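Local coordinates for protein AxyAgu115A (PDB 6NPS) that is a family GH115 alpha-glucuronidase that probably hydrolyses glucuronic acid side groups from arabinoglucuronoxylan, at residues M242-S245 and H246-C250; D539-L542 and D543-D546; T625-D628 and G629-Y632; T837-V841 and G842-P846. The protein carries 3 engineered substitutions. All coordinates share one frame; numbering follows the deposited sequence.

Contact 1 (M242-S245 and H246-C250); sequences MGAS and HHEPC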
loop_
_atom_site.group_PDB
_atom_site.type_symbol
_atom_site.label_atom_id
_atom_site.label_comp_id
_atom_site.label_asym_id
_atom_site.label_seq_id
_atom_site.Cartn_x
_atom_site.Cartn_y
_atom_site.Cartn_z
ATOM N N MET A 242 46.140 -5.729 -24.393
ATOM C CA MET A 242 45.529 -5.745 -23.067
ATOM C C MET A 242 45.351 -4.317 -22.563
ATOM O O MET A 242 46.164 -3.436 -22.841
ATOM C CB MET A 242 46.376 -6.568 -22.086
ATOM C CG MET A 242 46.395 -8.086 -22.390
ATOM S SD MET A 242 44.703 -8.774 -22.622
ATOM C CE MET A 242 43.991 -8.378 -20.996
ATOM N N GLY A 243 44.268 -4.082 -21.828
ATOM C CA GLY A 243 44.170 -2.819 -21.110
ATOM C C GLY A 243 43.660 -3.024 -19.699
ATOM O O GLY A 243 43.524 -4.154 -19.211
ATOM N N ALA A 244 43.311 -1.921 -19.053
ATOM C CA ALA A 244 42.898 -1.996 -17.670
ATOM C C ALA A 244 41.902 -0.893 -17.400
ATOM O O ALA A 244 41.911 0.159 -18.052
ATOM C CB ALA A 244 44.122 -1.875 -16.714
ATOM N N SER A 245 41.047 -1.126 -16.409
ATOM C CA SER A 245 39.999 -0.176 -16.133
ATOM C C SER A 245 40.583 1.096 -15.527
ATOM O O SER A 245 41.775 1.201 -15.209
ATOM C CB SER A 245 38.942 -0.794 -15.223
ATOM O OG SER A 245 39.397 -0.823 -13.872
ATOM N N HIS A 246 39.664 2.041 -15.324
ATOM C CA HIS A 246 39.939 3.402 -14.886
ATOM C C HIS A 246 40.736 3.482 -13.594
ATOM O O HIS A 246 41.395 4.500 -13.359
ATOM C CB HIS A 246 38.600 4.129 -14.708
ATOM C CG HIS A 246 37.492 3.234 -14.243
ATOM N ND1 HIS A 246 37.250 2.989 -12.906
ATOM C CD2 HIS A 246 36.567 2.515 -14.932
ATOM C CE1 HIS A 246 36.223 2.165 -12.789
ATOM N NE2 HIS A 246 35.783 1.870 -14.003
ATOM N N HIS A 247 40.661 2.455 -12.772
ATOM C CA HIS A 247 41.382 2.420 -11.521
ATOM C C HIS A 247 42.502 1.424 -11.453
ATOM O O HIS A 247 42.817 0.977 -10.404
ATOM C CB HIS A 247 40.462 2.219 -10.338
ATOM C CG HIS A 247 39.730 0.928 -10.331
ATOM N ND1 HIS A 247 40.080 -0.114 -9.513
ATOM C CD2 HIS A 247 38.620 0.533 -10.977
ATOM C CE1 HIS A 247 39.246 -1.116 -9.690
ATOM N NE2 HIS A 247 38.343 -0.744 -10.570
ATOM N N GLU A 248 43.068 1.040 -12.577
ATOM C CA GLU A 248 44.156 0.065 -12.604
ATOM C C GLU A 248 45.330 0.609 -13.412
ATOM O O GLU A 248 45.682 0.047 -14.453
ATOM C CB GLU A 248 43.660 -1.272 -13.158
ATOM C CG GLU A 248 42.540 -1.938 -12.267
ATOM C CD GLU A 248 41.878 -3.134 -12.967
ATOM O OE1 GLU A 248 41.323 -2.956 -14.075
ATOM O OE2 GLU A 248 41.921 -4.259 -12.425
ATOM N N PRO A 249 45.992 1.668 -12.935
ATOM C CA PRO A 249 47.094 2.259 -13.702
ATOM C C PRO A 249 48.394 1.452 -13.689
ATOM O O PRO A 249 48.670 0.640 -12.800
ATOM C CB PRO A 249 47.311 3.614 -13.025
ATOM C CG PRO A 249 46.788 3.424 -11.598
ATOM C CD PRO A 249 45.644 2.482 -11.737
ATOM N N CYS A 250 49.184 1.694 -14.745
ATOM C CA CYS A 250 50.569 1.247 -14.859
ATOM C C CYS A 250 50.670 -0.271 -14.844
ATOM O O CYS A 250 51.591 -0.836 -14.247
ATOM C CB CYS A 250 51.415 1.836 -13.732
ATOM S SG CYS A 250 51.767 3.545 -14.092
#

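Contact 2 (D539-L542 and D543-D546); sequences DQLL and DRID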
loop_
_atom_site.group_PDB
_atom_site.type_symbol
_atom_site.label_atom_id
_atom_site.label_comp_id
_atom_site.label_asym_id
_atom_site.label_seq_id
_atom_site.Cartn_x
_atom_site.Cartn_y
_atom_site.Cartn_z
ATOM N N ASP A 539 -2.373 -4.760 -20.298
ATOM C CA ASP A 539 -2.906 -5.846 -21.116
ATOM C C ASP A 539 -2.326 -5.865 -22.521
ATOM O O ASP A 539 -2.156 -6.945 -23.110
ATOM C CB ASP A 539 -4.438 -5.748 -21.169
ATOM C CG ASP A 539 -5.083 -6.153 -19.828
ATOM O OD1 ASP A 539 -6.016 -5.446 -19.385
ATOM O OD2 ASP A 539 -4.644 -7.156 -19.208
ATOM N N GLN A 540 -2.031 -4.705 -23.097
ATOM C CA GLN A 540 -1.356 -4.725 -24.395
ATOM C C GLN A 540 0.034 -5.361 -24.292
ATOM O O GLN A 540 0.432 -6.138 -25.165
ATOM C CB GLN A 540 -1.262 -3.308 -24.978
ATOM C CG GLN A 540 -2.559 -2.958 -25.692
ATOM C CD GLN A 540 -2.772 -1.472 -25.922
ATOM O OE1 GLN A 540 -1.862 -0.647 -25.747
ATOM N NE2 GLN A 540 -3.984 -1.128 -26.340
ATOM N N LEU A 541 0.794 -5.048 -23.240
ATOM C CA LEU A 541 2.120 -5.666 -23.115
ATOM C C LEU A 541 2.011 -7.172 -22.821
ATOM O O LEU A 541 2.729 -7.981 -23.423
ATOM C CB LEU A 541 2.913 -4.939 -22.021
ATOM C CG LEU A 541 4.338 -5.414 -21.747
ATOM C CD1 LEU A 541 5.092 -5.516 -23.117
ATOM C CD2 LEU A 541 5.031 -4.414 -20.822
ATOM N N LEU A 542 1.073 -7.579 -21.938
ATOM C CA LEU A 542 0.836 -9.018 -21.714
ATOM C C LEU A 542 0.510 -9.756 -23.008
ATOM O O LEU A 542 0.940 -10.908 -23.209
ATOM C CB LEU A 542 -0.308 -9.222 -20.693
ATOM C CG LEU A 542 0.194 -9.015 -19.255
ATOM C CD1 LEU A 542 -0.989 -8.885 -18.281
ATOM C CD2 LEU A 542 1.130 -10.171 -18.793
ATOM N N ASP A 543 -0.291 -9.134 -23.882
ATOM C CA ASP A 543 -0.643 -9.788 -25.134
ATOM C C ASP A 543 0.562 -9.900 -26.063
ATOM O O ASP A 543 0.733 -10.927 -26.722
ATOM C CB ASP A 543 -1.777 -9.040 -25.823
ATOM C CG ASP A 543 -3.086 -9.164 -25.073
ATOM O OD1 ASP A 543 -3.220 -10.122 -24.275
ATOM O OD2 ASP A 543 -3.974 -8.296 -25.282
ATOM N N ARG A 544 1.393 -8.853 -26.148
ATOM C CA ARG A 544 2.663 -8.945 -26.885
ATOM C C ARG A 544 3.563 -10.046 -26.337
ATOM O O ARG A 544 4.153 -10.822 -27.096
ATOM C CB ARG A 544 3.400 -7.603 -26.830
ATOM C CG ARG A 544 2.963 -6.607 -27.898
ATOM C CD ARG A 544 3.363 -5.181 -27.563
ATOM N NE ARG A 544 4.800 -4.953 -27.726
ATOM C CZ ARG A 544 5.498 -4.065 -27.018
ATOM N NH1 ARG A 544 4.887 -3.326 -26.103
ATOM N NH2 ARG A 544 6.798 -3.912 -27.229
ATOM N N ILE A 545 3.726 -10.093 -25.011
ATOM C CA ILE A 545 4.538 -11.122 -24.382
ATOM C C ILE A 545 3.996 -12.502 -24.689
ATOM O O ILE A 545 4.759 -13.426 -25.005
ATOM C CB ILE A 545 4.612 -10.879 -22.857
ATOM C CG1 ILE A 545 5.467 -9.653 -22.584
ATOM C CG2 ILE A 545 5.111 -12.143 -22.141
ATOM C CD1 ILE A 545 5.451 -9.183 -21.084
ATOM N N ASP A 546 2.671 -12.685 -24.572
ATOM C CA ASP A 546 2.127 -14.004 -24.870
ATOM C C ASP A 546 2.339 -14.360 -26.338
ATOM O O ASP A 546 2.612 -15.517 -26.661
ATOM C CB ASP A 546 0.647 -14.078 -24.472
ATOM C CG ASP A 546 0.449 -14.099 -22.928
ATOM O OD1 ASP A 546 -0.672 -13.765 -22.481
ATOM O OD2 ASP A 546 1.396 -14.428 -22.153
#

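Contact 3 (T625-D628 and G629-Y632); sequences TIAD and GKFY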
loop_
_atom_site.group_PDB
_atom_site.type_symbol
_atom_site.label_atom_id
_atom_site.label_comp_id
_atom_site.label_asym_id
_atom_site.label_seq_id
_atom_site.Cartn_x
_atom_site.Cartn_y
_atom_site.Cartn_z
ATOM N N THR A 625 22.347 -26.612 -17.518
ATOM C CA THR A 625 22.626 -28.000 -17.836
ATOM C C THR A 625 22.716 -28.327 -19.333
ATOM O O THR A 625 23.194 -29.416 -19.669
ATOM C CB THR A 625 21.585 -28.919 -17.176
ATOM O OG1 THR A 625 20.287 -28.583 -17.643
ATOM C CG2 THR A 625 21.600 -28.734 -15.654
ATOM N N ILE A 626 22.296 -27.444 -20.244
ATOM C CA ILE A 626 22.432 -27.795 -21.658
ATOM C C ILE A 626 23.910 -27.974 -22.042
ATOM O O ILE A 626 24.812 -27.314 -21.497
ATOM C CB ILE A 626 21.782 -26.764 -22.594
ATOM C CG1 ILE A 626 22.212 -25.366 -22.200
ATOM C CG2 ILE A 626 20.288 -26.900 -22.580
ATOM C CD1 ILE A 626 22.123 -24.431 -23.334
ATOM N N ALA A 627 24.141 -28.873 -23.002
ATOM C CA ALA A 627 25.460 -29.103 -23.590
ATOM C C ALA A 627 26.498 -29.402 -22.507
ATOM O O ALA A 627 27.612 -28.883 -22.530
ATOM C CB ALA A 627 25.878 -27.916 -24.462
ATOM N N ASP A 628 26.105 -30.231 -21.535
ATOM C CA ASP A 628 26.975 -30.674 -20.443
ATOM C C ASP A 628 27.529 -29.500 -19.631
ATOM O O ASP A 628 28.708 -29.459 -19.287
ATOM C CB ASP A 628 28.116 -31.554 -20.970
ATOM C CG ASP A 628 28.857 -32.298 -19.848
ATOM O OD1 ASP A 628 28.184 -32.980 -19.032
ATOM O OD2 ASP A 628 30.112 -32.195 -19.778
ATOM N N GLY A 629 26.664 -28.541 -19.308
ATOM C CA GLY A 629 27.078 -27.441 -18.454
ATOM C C GLY A 629 27.959 -26.418 -19.135
ATOM O O GLY A 629 28.742 -25.726 -18.463
ATOM N N LYS A 630 27.861 -26.317 -20.468
ATOM C CA LYS A 630 28.588 -25.300 -21.225
ATOM C C LYS A 630 28.360 -23.890 -20.670
ATOM O O LYS A 630 29.288 -23.065 -20.667
ATOM C CB LYS A 630 28.152 -25.378 -22.701
ATOM C CG LYS A 630 28.940 -24.497 -23.668
ATOM C CD LYS A 630 28.284 -24.469 -25.061
ATOM C CE LYS A 630 29.196 -23.853 -26.148
ATOM N NZ LYS A 630 30.559 -23.437 -25.680
ATOM N N PHE A 631 27.135 -23.593 -20.202
ATOM C CA PHE A 631 26.786 -22.284 -19.649
ATOM C C PHE A 631 26.572 -22.318 -18.135
ATOM O O PHE A 631 25.924 -21.421 -17.588
ATOM C CB PHE A 631 25.537 -21.729 -20.343
ATOM C CG PHE A 631 25.641 -21.783 -21.834
ATOM C CD1 PHE A 631 26.478 -20.884 -22.510
ATOM C CD2 PHE A 631 24.988 -22.762 -22.557
ATOM C CE1 PHE A 631 26.633 -20.957 -23.912
ATOM C CE2 PHE A 631 25.140 -22.832 -23.959
ATOM C CZ PHE A 631 25.965 -21.929 -24.625
ATOM N N TYR A 632 27.110 -23.317 -17.453
ATOM C CA TYR A 632 26.858 -23.444 -16.022
ATOM C C TYR A 632 27.252 -22.177 -15.267
ATOM O O TYR A 632 28.363 -21.662 -15.412
ATOM C CB TYR A 632 27.612 -24.640 -15.466
ATOM C CG TYR A 632 27.498 -24.778 -13.964
ATOM C CD1 TYR A 632 28.471 -24.243 -13.123
ATOM C CD2 TYR A 632 26.414 -25.442 -13.384
ATOM C CE1 TYR A 632 28.381 -24.364 -11.748
ATOM C CE2 TYR A 632 26.312 -25.567 -11.999
ATOM C CZ TYR A 632 27.304 -25.028 -11.189
ATOM O OH TYR A 632 27.229 -25.144 -9.818
HETATM O O HOH W 1 24.934 -25.367 -19.811
#

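Contact 4 (T837-V841 and G842-P846); sequences THYQV and GKDAP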
loop_
_atom_site.group_PDB
_atom_site.type_symbol
_atom_site.label_atom_id
_atom_site.label_comp_id
_atom_site.label_asym_id
_atom_site.label_seq_id
_atom_site.Cartn_x
_atom_site.Cartn_y
_atom_site.Cartn_z
ATOM N N THR A 837 25.931 19.557 -34.251
ATOM C CA THR A 837 25.771 20.997 -34.396
ATOM C C THR A 837 24.925 21.547 -33.264
ATOM O O THR A 837 23.897 20.965 -32.910
ATOM C CB THR A 837 25.074 21.349 -35.714
ATOM O OG1 THR A 837 25.691 20.645 -36.800
ATOM C CG2 THR A 837 25.096 22.865 -35.944
ATOM N N HIS A 838 25.328 22.706 -32.745
ATOM C CA HIS A 838 24.476 23.525 -31.888
ATOM C C HIS A 838 23.722 24.483 -32.810
ATOM O O HIS A 838 24.291 25.456 -33.320
ATOM C CB HIS A 838 25.309 24.254 -30.834
ATOM C CG HIS A 838 26.015 23.329 -29.879
ATOM N ND1 HIS A 838 25.628 23.169 -28.562
ATOM C CD2 HIS A 838 27.074 22.500 -30.058
ATOM C CE1 HIS A 838 26.419 22.288 -27.972
ATOM N NE2 HIS A 838 27.307 21.868 -28.857
ATOM N N TYR A 839 22.436 24.201 -33.031
ATOM C CA TYR A 839 21.623 24.971 -33.954
ATOM C C TYR A 839 21.154 26.264 -33.301
ATOM O O TYR A 839 21.017 26.343 -32.080
ATOM C CB TYR A 839 20.408 24.128 -34.387
ATOM C CG TYR A 839 20.796 22.905 -35.180
ATOM C CD1 TYR A 839 20.772 21.633 -34.613
ATOM C CD2 TYR A 839 21.199 23.030 -36.517
ATOM C CE1 TYR A 839 21.136 20.509 -35.353
ATOM C CE2 TYR A 839 21.571 21.944 -37.256
ATOM C CZ TYR A 839 21.537 20.683 -36.686
ATOM O OH TYR A 839 21.921 19.599 -37.462
ATOM N N GLN A 840 20.873 27.274 -34.120
ATOM C CA GLN A 840 20.308 28.534 -33.648
ATOM C C GLN A 840 18.997 28.804 -34.366
ATOM O O GLN A 840 18.952 28.775 -35.596
ATOM C CB GLN A 840 21.294 29.677 -33.877
ATOM C CG GLN A 840 22.560 29.494 -33.084
ATOM C CD GLN A 840 23.012 30.774 -32.426
ATOM O OE1 GLN A 840 24.181 31.154 -32.528
ATOM N NE2 GLN A 840 22.089 31.453 -31.743
ATOM N N VAL A 841 17.937 29.073 -33.598
ATOM C CA VAL A 841 16.641 29.365 -34.196
ATOM C C VAL A 841 16.750 30.582 -35.095
ATOM O O VAL A 841 17.404 31.585 -34.769
ATOM C CB VAL A 841 15.554 29.551 -33.123
ATOM C CG1 VAL A 841 14.248 30.000 -33.769
ATOM C CG2 VAL A 841 15.331 28.244 -32.293
ATOM N N GLY A 842 16.233 30.446 -36.288
ATOM C CA GLY A 842 16.242 31.504 -37.258
ATOM C C GLY A 842 17.473 31.519 -38.100
ATOM O O GLY A 842 17.573 32.193 -39.074
ATOM N N LYS A 843 18.422 30.729 -37.735
ATOM C CA LYS A 843 19.634 30.636 -38.520
ATOM C C LYS A 843 19.773 29.355 -39.326
ATOM O O LYS A 843 19.609 29.353 -40.549
ATOM C CB LYS A 843 20.762 30.773 -37.479
ATOM C CG LYS A 843 22.164 30.832 -38.051
ATOM C CD LYS A 843 23.204 31.269 -36.997
ATOM C CE LYS A 843 24.439 30.384 -37.001
ATOM N NZ LYS A 843 24.915 30.117 -35.599
ATOM N N ASP A 844 20.014 28.250 -38.630
ATOM C CA ASP A 844 20.173 26.948 -39.261
ATOM C C ASP A 844 19.334 25.845 -38.612
ATOM O O ASP A 844 19.420 24.694 -39.047
ATOM C CB ASP A 844 21.656 26.540 -39.229
ATOM C CG ASP A 844 22.225 26.501 -37.799
ATOM O OD1 ASP A 844 23.358 26.023 -37.595
ATOM O OD2 ASP A 844 21.516 26.930 -36.859
ATOM N N ALA A 845 18.549 26.138 -37.575
ATOM C CA ALA A 845 17.824 25.074 -36.870
ATOM C C ALA A 845 16.702 24.505 -37.738
ATOM O O ALA A 845 15.850 25.260 -38.194
ATOM C CB ALA A 845 17.223 25.599 -35.572
ATOM N N PRO A 846 16.638 23.193 -37.935
ATOM C CA PRO A 846 15.458 22.592 -38.572
ATOM C C PRO A 846 14.302 22.475 -37.582
ATOM O O PRO A 846 14.481 22.529 -36.357
ATOM C CB PRO A 846 15.941 21.194 -38.967
ATOM C CG PRO A 846 16.867 20.827 -37.803
ATOM C CD PRO A 846 17.602 22.171 -37.478
HETATM O O HOH W 2 24.642 26.860 -35.656
#

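Contact 1 (M242-S245 and H246-C250)
S245 turns its OG inward between its own N and carbonyl carbon (chi1 78°), while E248 sets CG beside its backbone N (chi1 -63°) and then runs on extended, so carboxylate and hydroxyl converge. OE1 of E248 is gripped twice. S245 N donates to E248 OE1 at 3.0 Å along the lone pair that faces away from the other oxygen, and S245 OG donates to E248 OE1 at 2.9 Å from above the carboxylate plane. Serine fits because its hydroxyl is short enough to reach the glutamate from beside its own amide. E248 OE2 is held by G254 N, which fixes the carboxylate's rotation. With an alanine here instead of E248, S245 N and OG would probably lose their shared acceptor, and G254 N its partner. The small A244 lets its CB pack 3.6 Å from E248 CB. H246 stacks on Y353, and its NE2 bonds a glycerol probably left from crystallisation. S245 to E248 form a type I beta turn, closed by E248 N donating to S245 O at 2.9 Å. It lies in the loop leaving the C-terminal end of strand 241-242 of the TIM barrel, the end at which active sites of this fold lie.

Contact 2 (D539-L542 and D543-D546)
D539 to D546 form two turns of regular alpha-helix, in which D543 N, R544 N, I545 N and D546 N each donate to the carbonyl four residues back; the bond from I545 N to L541 O, 2.8 Å long, runs nearly along the C=O axis. On the buried side L541, whose chi1 of -179° swings CG away from its own amide, sends CD1 to within 3.7 Å of R544 NH1 and brings CG within 4.0 Å of I545 CD1. R544 bends at its third torsion (chi3 73°) and crosses L541 obliquely, so one face of its guanidinium meets CD1. L541, L542 and I545 suit the inner side, being branched and apolar, and they meet helix 564-596; L541 and R544 also touch I516 of helix 500-519. D543 and D546 are exposed, while D539 stands at the border, its OD2 in a salt bridge with K590. D543 OD2 lies 3.1 Å from D539 O, a pair of acceptors that do not bond. Chemically, the contact is thus apolar toward helix 564-596 and polar, with D543, D546 and R544, toward solvent; K590, and more weakly K583 through a long ion pair with D546, probably offset part of the negative charge.

Contact 3 (T625-D628 and G629-Y632)
I626 O accepts three times: weakly from G629 N at 3.1 Å, weakly again from K630 N at 3.4 Å, and from water 1 at 2.6 Å. Water 1 in turn accepts from F631 N at 2.9 Å, so an amide that has passed beyond the helical pattern is still satisfied through a solvent bridge. K630 N divides itself, giving a second weak bond to A627 O at 3.3 Å. The helix is already kinked here, since the amides of A627 and D628 lack bonds to the preceding turn. The extended psi of I626 (148°) breaks the right-handed course of helix 601-629, and A627, D628 and G629 follow in left-handed conformation. Glycine accepts such a phi (75°) without strain, having no CB, and G629 then opens a type I beta turn that is closed by Y632 N donating to G629 O at 3.1 Å. Two further carbonyls are taken by helix 181-190: G629 O accepts from N189 ND2, and K630 O from W185 NE1. K630 NZ reaches D141 O, and T625 OG1 bonds back to the carbonyls of D621 and E622. An apolar contact runs beside them. I626 brings CD1 to the edge of the F631 ring, near its plane, 3.4 Å from F631 CD2; I626 CG1 sits between backbone N and carbonyl carbon (chi1 48°), which aims the branch that way. F631 also meets the Y623 ring almost parallel and touches T565 and A569 of helix 564-596, while A627 CB packs 3.8 Å from K630 CB.

Contact 4 (T837-V841 and G842-P846)
Y839 lays one ring face under P846, whose CD stands 3.9 Å from the Y839 ring centroid and only 14° off the normal, a CH-pi contact; T837 CB lies over the rim of the opposite face. This loop joins strands 828-833 and 847-854 in the C-terminal GH115 domain, which belongs to the galactose-binding-like folds, and Q840 to K843 make a type II beta turn. G842 holds the third place of that turn, where the positive phi would jam a CB against the preceding carbonyl. Q840 O gathers the amides that follow: K843 N at 2.9 Å from above its carbonyl plane, D844 N at 3.3 Å in the plane, and A845 N more weakly. D844 answers in the other direction. With CG between its own N and carbonyl carbon (chi1 58°), it folds back so that OD2 accepts from Q840 N at 2.8 Å, nearly straight at 176°. The small A845 puts CB against Y839 CB at 3.7 Å, and Y839 OH is tied to P834 O, which anchors the far end of the ring. Water 2 accepts from K843 NZ and donates both to D844 OD1 and to H838 O, the last at 2.7 Å. Replacing D844 by a leucine would probably deprive Q840 N of its acceptor and break the water link to H838 O. On the exposed side K843 NZ reaches Q840 OE1 weakly at 3.3 Å.

In the fold
The four contacts follow one another along the chain and none touches another. Contact 1 belongs to the loop after strand 241-242 of the eight-stranded parallel barrel. Contact 2 lies within helix 537-558, and contact 3, about 31 Å away between centres, at the end of helix 601-629 and in the loop beyond; both pack on helix 564-596. Contact 3 also bonds helix 181-190, linking this helical region to the TIM-barrel part. Contact 4 sits in the C-terminal GH115 domain, about 56 Å from contact 3 between centres and on the other side of the chain's centre. Contacts 1 and 2, about 45 Å apart between centres, likewise flank it. The contacts thus shape separate parts: barrel, helical region and C-terminal domain.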